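Local structure of catalase (Bacillus pumilus, 4QON) at the catechol site. The protein catalyses the disproportionation of hydrogen peroxide into water and oxygen as a haem catalase. Coordinates in Å, arbitrary orientation; residue numbers count along the deposited sequence, not the author numbering.

The catechol site. Residues 457, 461, 464, 482, 485. With CAQ (catechol), chain B.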
loop_
_atom_site.group_PDB
_atom_site.type_symbol
_atom_site.label_atom_id
_atom_site.label_comp_id
_atom_site.label_asym_id
_atom_site.label_seq_id
_atom_site.Cartn_x
_atom_site.Cartn_y
_atom_site.Cartn_z
ATOM N N LEU A 457 11.669 2.019 44.007
ATOM C CA LEU A 457 12.598 2.852 44.767
ATOM C C LEU A 457 13.141 4.024 43.911
ATOM O O LEU A 457 13.221 5.150 44.392
ATOM C CB LEU A 457 13.748 1.997 45.287
ATOM C CG LEU A 457 14.780 2.670 46.201
ATOM C CD1 LEU A 457 14.117 3.157 47.464
ATOM C CD2 LEU A 457 15.886 1.670 46.481
ATOM N N CYS A 461 12.872 8.022 44.600
ATOM C CA CYS A 461 14.087 8.861 44.616
ATOM C C CYS A 461 13.953 10.066 43.732
ATOM O O CYS A 461 14.262 11.188 44.152
ATOM C CB CYS A 461 15.261 8.059 44.125
ATOM S SG CYS A 461 16.908 8.868 44.088
ATOM N N TYR A 464 11.440 12.318 45.380
ATOM C CA TYR A 464 12.109 12.917 46.580
ATOM C C TYR A 464 13.094 14.044 46.195
ATOM O O TYR A 464 13.178 15.053 46.867
ATOM C CB TYR A 464 12.862 11.850 47.343
ATOM C CG TYR A 464 13.417 12.321 48.672
ATOM C CD1 TYR A 464 14.691 12.890 48.760
ATOM C CD2 TYR A 464 12.682 12.188 49.826
ATOM C CE1 TYR A 464 15.192 13.314 49.979
ATOM C CE2 TYR A 464 13.188 12.579 51.044
ATOM C CZ TYR A 464 14.427 13.158 51.117
ATOM O OH TYR A 464 14.938 13.572 52.342
ATOM N N ILE A 482 12.927 4.421 53.496
ATOM C CA ILE A 482 13.995 5.078 52.732
ATOM C C ILE A 482 15.035 5.742 53.645
ATOM O O ILE A 482 15.813 6.570 53.204
ATOM C CB ILE A 482 13.408 6.050 51.703
ATOM C CG1 ILE A 482 12.558 7.151 52.363
ATOM C CG2 ILE A 482 12.535 5.287 50.717
ATOM C CD1 ILE A 482 12.310 8.342 51.444
ATOM N N TYR A 485 18.862 5.979 52.929
ATOM C CA TYR A 485 19.241 6.933 51.862
ATOM C C TYR A 485 19.268 8.397 52.289
ATOM O O TYR A 485 18.777 8.747 53.364
ATOM C CB TYR A 485 18.325 6.734 50.630
ATOM C CG TYR A 485 18.070 5.246 50.328
ATOM C CD1 TYR A 485 19.097 4.422 49.909
ATOM C CD2 TYR A 485 16.817 4.667 50.538
ATOM C CE1 TYR A 485 18.885 3.076 49.686
ATOM C CE2 TYR A 485 16.604 3.326 50.313
ATOM C CZ TYR A 485 17.645 2.542 49.893
ATOM O OH TYR A 485 17.441 1.201 49.676
HETATM C C1 CAQ B . 14.826 8.239 48.218
HETATM C C2 CAQ B . 15.910 9.120 48.293
HETATM C C3 CAQ B . 17.182 8.683 47.964
HETATM O O3 CAQ B . 18.251 9.532 48.019
HETATM C C4 CAQ B . 17.388 7.277 47.542
HETATM O O4 CAQ B . 18.662 6.875 47.220
HETATM C C5 CAQ B . 16.283 6.422 47.495
HETATM C C6 CAQ B . 15.010 6.903 47.834
#
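Catechol sits in a small pocket of the C-terminal helical region of this haem catalase. It is a bound ligand, and the structure alone does not show its role or any effect on catalysis. Helix 453-466, part of the sequence family called catalase-related immune-responsive, forms one wall. The final modelled stretch, with Ile482 and Tyr485, forms the other. The protein hides 189 of the ligand's 247 Å² of surface. The end away from the hydroxyls is ringed by aliphatic and aromatic groups. Ile482 comes from the Tyr485 side of the ring, with CD1 4.1 Å from catechol C1 and CG2 near C6. The helix backbone packs here too, with Cys461 CA 3.7 Å from catechol C1. Leu457 meets the C5-C6 side with the tip of one branch, CD1, 3.9 Å from catechol C6. On the opposite flank, Tyr464 turns a ring face towards C2 at a steep tilt, and its CD1 lies 4.0 Å from catechol C2. Cys461 CB lies nearly over the ring centre, 3.9 Å from the catechol centroid, in a CH-pi contact. The Cys461 thiol is anti to its backbone N (chi1 -179°). This carries SG along the same face towards the hydroxyl end, near C3 and C4. Tyr485 CB makes a CH-pi contact over the other face, off-centre, 3.3 Å from catechol C4. Tyr485 has CG beside its backbone N and anti to the carbonyl carbon (chi1 -41°). Its ring runs nearly parallel to catechol, at about 7°, but is strongly displaced. CG lies against the C4-C5 bond. CD2 lies against C5 and C6, 3.6 Å from catechol C5, while the phenol tip points away. Ile482 CB abuts the Tyr485 ring edge in plane and may limit its swing. An alanine in place of Tyr485 would keep CB but would probably lose the aromatic cover over C4 to C6 and hold the ligand less firmly. At the hydroxyl end, Tyr485 CB passes 3.4 Å from catechol O4, and CD1 reaches towards the same oxygen. No protein N or O comes within bonding reach of O3 or O4, so selectivity for the diol is not evident from the contacts.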